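Local atomic coordinates of chitin deacetylase (Bombyx mori, PDB entry 5ZNT), a protein that removes the acetyl groups from N-acetylglucosamine residues of chitin with the help of a zinc ion, yielding chitosan and acetate. Residues P179-Y187 against R204-N214. Numbering follows the deposited sequence.
Unlike the reference sequence in segment 179-187: Pro-180 (reference Arg), Trp-182 (reference Cys).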
ATOM      1  N   PRO A 179      -7.119 -20.433   4.760  1.00 29.62           N
ATOM      2  CA  PRO A 179      -6.021 -19.595   4.265  1.00 25.61           C
ATOM      3  C   PRO A 179      -6.379 -18.094   4.214  1.00 29.53           C
ATOM      4  O   PRO A 179      -7.565 -17.753   4.312  1.00 24.19           O
ATOM      5  CB  PRO A 179      -5.768 -20.157   2.864  1.00 28.54           C
ATOM      6  CG  PRO A 179      -7.097 -20.681   2.423  1.00 30.17           C
ATOM      7  CD  PRO A 179      -7.808 -21.156   3.676  1.00 31.18           C
ATOM      8  N   PRO A 180      -5.370 -17.228   4.099  1.00 28.10           N
ATOM      9  CA  PRO A 180      -5.638 -15.793   3.883  1.00 23.38           C
ATOM     10  C   PRO A 180      -6.200 -15.558   2.490  1.00 28.18           C
ATOM     11  O   PRO A 180      -6.292 -16.470   1.662  1.00 26.19           O
ATOM     12  CB  PRO A 180      -4.263 -15.141   4.056  1.00 23.26           C
ATOM     13  CG  PRO A 180      -3.289 -16.242   3.665  1.00 24.91           C
ATOM     14  CD  PRO A 180      -3.927 -17.523   4.180  1.00 25.47           C
ATOM     15  N   LEU A 181      -6.570 -14.301   2.217  1.00 23.39           N
ATOM     16  CA  LEU A 181      -7.328 -13.969   1.014  1.00 20.91           C
ATOM     17  C   LEU A 181      -6.432 -13.334  -0.044  1.00 23.88           C
ATOM     18  O   LEU A 181      -5.517 -12.569   0.278  1.00 22.40           O
ATOM     19  CB  LEU A 181      -8.493 -13.026   1.347  1.00 22.87           C
ATOM     20  CG  LEU A 181      -9.815 -13.654   1.818  1.00 32.37           C
ATOM     21  CD1 LEU A 181      -9.615 -14.519   3.048  1.00 32.16           C
ATOM     22  CD2 LEU A 181     -10.874 -12.585   2.096  1.00 30.45           C
ATOM     23  N   TRP A 182      -6.693 -13.672  -1.311  1.00 19.06           N
ATOM     24  CA  TRP A 182      -6.122 -12.997  -2.465  1.00 24.75           C
ATOM     25  C   TRP A 182      -6.853 -11.671  -2.693  1.00 25.49           C
ATOM     26  O   TRP A 182      -8.013 -11.521  -2.287  1.00 22.34           O
ATOM     27  CB  TRP A 182      -6.243 -13.880  -3.716  1.00 23.34           C
ATOM     28  CG  TRP A 182      -5.156 -14.910  -3.793  1.00 25.05           C
ATOM     29  CD1 TRP A 182      -5.089 -16.104  -3.108  1.00 27.93           C
ATOM     30  CD2 TRP A 182      -3.951 -14.821  -4.567  1.00 21.28           C
ATOM     31  NE1 TRP A 182      -3.915 -16.763  -3.427  1.00 23.43           N
ATOM     32  CE2 TRP A 182      -3.209 -16.001  -4.327  1.00 21.25           C
ATOM     33  CE3 TRP A 182      -3.444 -13.871  -5.471  1.00 21.33           C
ATOM     34  CZ2 TRP A 182      -1.974 -16.240  -4.926  1.00 23.91           C
ATOM     35  CZ3 TRP A 182      -2.211 -14.110  -6.063  1.00 22.78           C
ATOM     36  CH2 TRP A 182      -1.496 -15.291  -5.794  1.00 23.48           C
ATOM     37  N   PRO A 183      -6.206 -10.697  -3.343  1.00 25.90           N
ATOM     38  CA  PRO A 183      -6.931  -9.483  -3.755  1.00 21.11           C
ATOM     39  C   PRO A 183      -8.172  -9.854  -4.552  1.00 27.63           C
ATOM     40  O   PRO A 183      -8.263 -10.946  -5.124  1.00 28.72           O
ATOM     41  CB  PRO A 183      -5.922  -8.725  -4.631  1.00 19.08           C
ATOM     42  CG  PRO A 183      -4.577  -9.185  -4.134  1.00 24.26           C
ATOM     43  CD  PRO A 183      -4.771 -10.640  -3.693  1.00 21.46           C
ATOM     44  N   TYR A 184      -9.130  -8.931  -4.588  1.00 21.94           N
ATOM     45  CA  TYR A 184     -10.360  -9.151  -5.330  1.00 25.81           C
ATOM     46  C   TYR A 184     -10.821  -7.816  -5.896  1.00 27.88           C
ATOM     47  O   TYR A 184     -10.432  -6.752  -5.406  1.00 25.44           O
ATOM     48  CB  TYR A 184     -11.434  -9.811  -4.440  1.00 22.38           C
ATOM     49  CG  TYR A 184     -11.726  -9.067  -3.159  1.00 24.40           C
ATOM     50  CD1 TYR A 184     -12.652  -8.023  -3.136  1.00 22.75           C
ATOM     51  CD2 TYR A 184     -11.089  -9.411  -1.970  1.00 24.99           C
ATOM     52  CE1 TYR A 184     -12.919  -7.329  -1.973  1.00 22.86           C
ATOM     53  CE2 TYR A 184     -11.341  -8.716  -0.799  1.00 23.49           C
ATOM     54  CZ  TYR A 184     -12.256  -7.678  -0.811  1.00 24.41           C
ATOM     55  OH  TYR A 184     -12.523  -6.990   0.341  1.00 25.34           O
ATOM     56  N   THR A 185     -11.611  -7.866  -6.967  1.00 25.45           N
ATOM     57  CA  THR A 185     -12.226  -6.641  -7.461  1.00 28.40           C
ATOM     58  C   THR A 185     -13.580  -6.441  -6.787  1.00 32.38           C
ATOM     59  O   THR A 185     -14.175  -7.369  -6.235  1.00 28.88           O
ATOM     60  CB  THR A 185     -12.389  -6.652  -8.987  1.00 37.91           C
ATOM     61  OG1 THR A 185     -13.331  -7.652  -9.373  1.00 45.25           O
ATOM     62  CG2 THR A 185     -11.063  -6.936  -9.667  1.00 41.14           C
ATOM     63  N   MET A 186     -14.047  -5.200  -6.795  1.00 28.04           N
ATOM     64  CA  MET A 186     -15.271  -4.868  -6.091  1.00 24.45           C
ATOM     65  C   MET A 186     -16.514  -4.949  -6.984  1.00 27.70           C
ATOM     66  O   MET A 186     -17.570  -4.450  -6.590  1.00 26.76           O
ATOM     67  CB  MET A 186     -15.165  -3.470  -5.467  1.00 29.16           C
ATOM     68  CG  MET A 186     -14.071  -3.299  -4.393  1.00 39.52           C
ATOM     69  SD  MET A 186     -14.358  -4.262  -2.883  1.00 53.75           S
ATOM     70  CE  MET A 186     -16.115  -4.203  -2.776  1.00 24.79           C
ATOM     71  N   TYR A 187     -16.412  -5.559  -8.171  1.00 23.64           N
ATOM     72  CA  TYR A 187     -17.605  -5.732  -9.002  1.00 28.67           C
ATOM     73  C   TYR A 187     -18.630  -6.634  -8.321  1.00 29.67           C
ATOM     74  O   TYR A 187     -19.837  -6.499  -8.554  1.00 32.32           O
ATOM     75  CB  TYR A 187     -17.244  -6.347 -10.349  1.00 30.29           C
ATOM     76  CG  TYR A 187     -16.471  -5.490 -11.320  1.00 38.47           C
ATOM     77  CD1 TYR A 187     -17.079  -4.419 -11.980  1.00 34.29           C
ATOM     78  CD2 TYR A 187     -15.143  -5.791 -11.630  1.00 42.79           C
ATOM     79  CE1 TYR A 187     -16.378  -3.658 -12.903  1.00 33.71           C
ATOM     80  CE2 TYR A 187     -14.433  -5.032 -12.550  1.00 43.47           C
ATOM     81  CZ  TYR A 187     -15.056  -3.974 -13.186  1.00 44.77           C
ATOM     82  OH  TYR A 187     -14.325  -3.238 -14.094  1.00 45.92           O
ATOM     83  N   ARG A 204     -22.313  -1.953  -3.234  1.00 30.99           N
ATOM     84  CA  ARG A 204     -22.638  -2.010  -4.647  1.00 31.85           C
ATOM     85  C   ARG A 204     -21.411  -2.430  -5.458  1.00 30.57           C
ATOM     86  O   ARG A 204     -20.313  -2.618  -4.924  1.00 30.14           O
ATOM     87  CB  ARG A 204     -23.188  -0.662  -5.117  1.00 37.17           C
ATOM     88  CG  ARG A 204     -24.423  -0.203  -4.349  1.00 36.48           C
ATOM     89  CD  ARG A 204     -25.123   0.968  -5.037  1.00 49.81           C
ATOM     90  NE  ARG A 204     -24.276   2.156  -5.071  1.00 50.19           N
ATOM     91  CZ  ARG A 204     -24.214   3.061  -4.096  1.00 56.28           C
ATOM     92  NH1 ARG A 204     -24.958   2.915  -3.002  1.00 49.15           N
ATOM     93  NH2 ARG A 204     -23.402   4.110  -4.211  1.00 50.39           N
ATOM     94  N   SER A 205     -21.608  -2.580  -6.766  1.00 28.84           N
ATOM     95  CA  SER A 205     -20.532  -2.933  -7.679  1.00 33.75           C
ATOM     96  C   SER A 205     -19.688  -1.704  -7.986  1.00 38.36           C
ATOM     97  O   SER A 205     -20.223  -0.639  -8.314  1.00 31.92           O
ATOM     98  CB  SER A 205     -21.087  -3.513  -8.983  1.00 32.53           C
ATOM     99  OG  SER A 205     -21.766  -4.724  -8.728  1.00 45.11           O
ATOM    100  N   HIS A 206     -18.371  -1.865  -7.896  1.00 30.62           N
ATOM    101  CA  HIS A 206     -17.429  -0.793  -8.181  1.00 27.51           C
ATOM    102  C   HIS A 206     -16.267  -1.389  -8.956  1.00 28.89           C
ATOM    103  O   HIS A 206     -15.750  -2.448  -8.580  1.00 29.42           O
ATOM    104  CB  HIS A 206     -16.921  -0.132  -6.894  1.00 27.03           C
ATOM    105  CG  HIS A 206     -17.997   0.445  -6.026  1.00 26.99           C
ATOM    106  ND1 HIS A 206     -18.590   1.666  -6.280  1.00 26.89           N
ATOM    107  CD2 HIS A 206     -18.551  -0.008  -4.877  1.00 27.04           C
ATOM    108  CE1 HIS A 206     -19.473   1.932  -5.333  1.00 24.08           C
ATOM    109  NE2 HIS A 206     -19.465   0.934  -4.467  1.00 32.10           N
ATOM    110  N   ALA A 207     -15.862  -0.710 -10.031  1.00 31.25           N
ATOM    111  CA  ALA A 207     -14.762  -1.164 -10.885  1.00 28.85           C
ATOM    112  C   ALA A 207     -13.415  -0.761 -10.284  1.00 29.44           C
ATOM    113  O   ALA A 207     -12.657   0.030 -10.849  1.00 29.05           O
ATOM    114  CB  ALA A 207     -14.921  -0.603 -12.291  1.00 27.81           C
ATOM    115  N   VAL A 208     -13.124  -1.336  -9.115  1.00 21.90           N
ATOM    116  CA  VAL A 208     -11.949  -0.997  -8.316  1.00 24.90           C
ATOM    117  C   VAL A 208     -11.379  -2.286  -7.756  1.00 26.64           C
ATOM    118  O   VAL A 208     -12.126  -3.148  -7.283  1.00 26.25           O
ATOM    119  CB  VAL A 208     -12.296  -0.040  -7.148  1.00 28.22           C
ATOM    120  CG1 VAL A 208     -11.031   0.328  -6.364  1.00 25.70           C
ATOM    121  CG2 VAL A 208     -13.024   1.231  -7.660  1.00 25.48           C
ATOM    122  N   TRP A 209     -10.058  -2.402  -7.757  1.00 19.41           N
ATOM    123  CA  TRP A 209      -9.407  -3.525  -7.097  1.00 19.86           C
ATOM    124  C   TRP A 209      -9.299  -3.257  -5.606  1.00 22.95           C
ATOM    125  O   TRP A 209      -9.120  -2.115  -5.173  1.00 22.79           O
ATOM    126  CB  TRP A 209      -8.010  -3.755  -7.671  1.00 19.99           C
ATOM    127  CG  TRP A 209      -7.986  -4.345  -9.030  1.00 28.08           C
ATOM    128  CD1 TRP A 209      -8.042  -3.677 -10.230  1.00 28.69           C
ATOM    129  CD2 TRP A 209      -7.882  -5.737  -9.351  1.00 24.42           C
ATOM    130  NE1 TRP A 209      -7.975  -4.575 -11.273  1.00 30.09           N
ATOM    131  CE2 TRP A 209      -7.885  -5.844 -10.761  1.00 25.54           C
ATOM    132  CE3 TRP A 209      -7.790  -6.903  -8.580  1.00 28.77           C
ATOM    133  CZ2 TRP A 209      -7.796  -7.073 -11.425  1.00 30.48           C
ATOM    134  CZ3 TRP A 209      -7.699  -8.129  -9.239  1.00 34.87           C
ATOM    135  CH2 TRP A 209      -7.703  -8.200 -10.653  1.00 32.13           C
ATOM    136  N   GLU A 210      -9.396  -4.323  -4.809  1.00 21.75           N
ATOM    137  CA  GLU A 210      -9.133  -4.239  -3.378  1.00 19.69           C
ATOM    138  C   GLU A 210      -7.884  -5.048  -3.062  1.00 24.88           C
ATOM    139  O   GLU A 210      -7.915  -6.284  -3.091  1.00 21.86           O
ATOM    140  CB  GLU A 210     -10.306  -4.740  -2.534  1.00 22.33           C
ATOM    141  CG  GLU A 210      -9.997  -4.724  -1.025  1.00 21.61           C
ATOM    142  CD  GLU A 210      -9.696  -3.306  -0.533  1.00 23.07           C
ATOM    143  OE1 GLU A 210     -10.360  -2.372  -1.018  1.00 23.56           O
ATOM    144  OE2 GLU A 210      -8.822  -3.119   0.336  1.00 17.43           O
ATOM    145  N   MET A 211      -6.799  -4.353  -2.712  1.00 21.66           N
ATOM    146  CA  MET A 211      -5.604  -5.018  -2.195  1.00 19.69           C
ATOM    147  C   MET A 211      -5.852  -5.295  -0.722  1.00 20.59           C
ATOM    148  O   MET A 211      -5.388  -4.581   0.169  1.00 19.62           O
ATOM    149  CB  MET A 211      -4.363  -4.162  -2.414  1.00 18.02           C
ATOM    150  CG  MET A 211      -3.908  -4.139  -3.869  1.00 24.53           C
ATOM    151  SD  MET A 211      -3.415  -5.779  -4.495  1.00 29.24           S
ATOM    152  CE  MET A 211      -2.112  -6.235  -3.337  1.00 23.84           C
ATOM    153  N   VAL A 212      -6.595  -6.380  -0.470  1.00 20.99           N
ATOM    154  CA  VAL A 212      -7.162  -6.598   0.850  1.00 15.79           C
ATOM    155  C   VAL A 212      -6.051  -6.751   1.871  1.00 20.47           C
ATOM    156  O   VAL A 212      -4.975  -7.299   1.584  1.00 22.76           O
ATOM    157  CB  VAL A 212      -8.099  -7.825   0.823  1.00 22.60           C
ATOM    158  CG1 VAL A 212      -7.338  -9.112   0.425  1.00 17.75           C
ATOM    159  CG2 VAL A 212      -8.825  -8.002   2.148  1.00 20.60           C
ATOM    160  N   MET A 213      -6.293  -6.243   3.071  1.00 19.83           N
ATOM    161  CA  MET A 213      -5.305  -6.248   4.146  1.00 19.86           C
ATOM    162  C   MET A 213      -5.654  -7.411   5.072  1.00 26.23           C
ATOM    163  O   MET A 213      -6.465  -7.276   5.985  1.00 21.85           O
ATOM    164  CB  MET A 213      -5.292  -4.907   4.882  1.00 18.81           C
ATOM    165  CG  MET A 213      -4.913  -3.714   3.975  1.00 20.36           C
ATOM    166  SD  MET A 213      -5.039  -2.092   4.818  1.00 21.04           S
ATOM    167  CE  MET A 213      -3.667  -2.152   5.951  1.00 16.82           C
ATOM    168  N   ASN A 214      -5.035  -8.569   4.817  1.00 22.43           N
ATOM    169  CA  ASN A 214      -5.213  -9.718   5.698  1.00 25.06           C
ATOM    170  C   ASN A 214      -4.603  -9.431   7.055  1.00 25.85           C
ATOM    171  O   ASN A 214      -3.441  -9.034   7.148  1.00 24.48           O
ATOM    172  CB  ASN A 214      -4.547 -10.962   5.108  1.00 18.18           C
ATOM    173  CG  ASN A 214      -5.266 -11.493   3.905  1.00 23.15           C
ATOM    174  OD1 ASN A 214      -6.338 -12.086   4.026  1.00 25.96           O
ATOM    175  ND2 ASN A 214      -4.679 -11.298   2.724  1.00 22.62           N
TER
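Tyr-184 and Glu-210 form an antiparallel hydrogen-bonded pair, Glu-210 N to Tyr-184 O 2.7 Å and Tyr-184 N to Glu-210 O 3.3 Å, and a further hydrogen bond runs from Met-186 N to Val-208 O, beyond the non-hydrogen-bonded pair Thr-185/Trp-209. On that pair's face Thr-185 CG2 sits squarely over the Trp-209 six-membered ring, 3.3 Å from its centroid. On the other face the Tyr-184 ring, its CG between the backbone N and the carbonyl carbon (chi1 55°), runs alongside Glu-210, whose CB lies over the ring face toward its rim; Tyr-184 CE2 meets Val-212 CB at 3.7 Å. Tyr-184 OH bonds to His-192, and Glu-210 OE2 to Ile-172 N. At one end Asn-214 grips Leu-181 twice: OD1 accepts from Leu-181 N (2.9 Å), while ND2 donates to Leu-181 O (2.9 Å) in the carbonyl plane. An alanine here would remove both amide bonds and is likely to leave Leu-181 N and O without these partners. At the other end Ser-205 OG donates to Tyr-187 O (2.6 Å), and Ala-207 CA lies over a face of the Tyr-187 ring. Strand 184-185 runs antiparallel to 209-214, which pairs in parallel with 168-169 and 173-174, within a mixed sheet of this CE4 deacetylase catalytic domain.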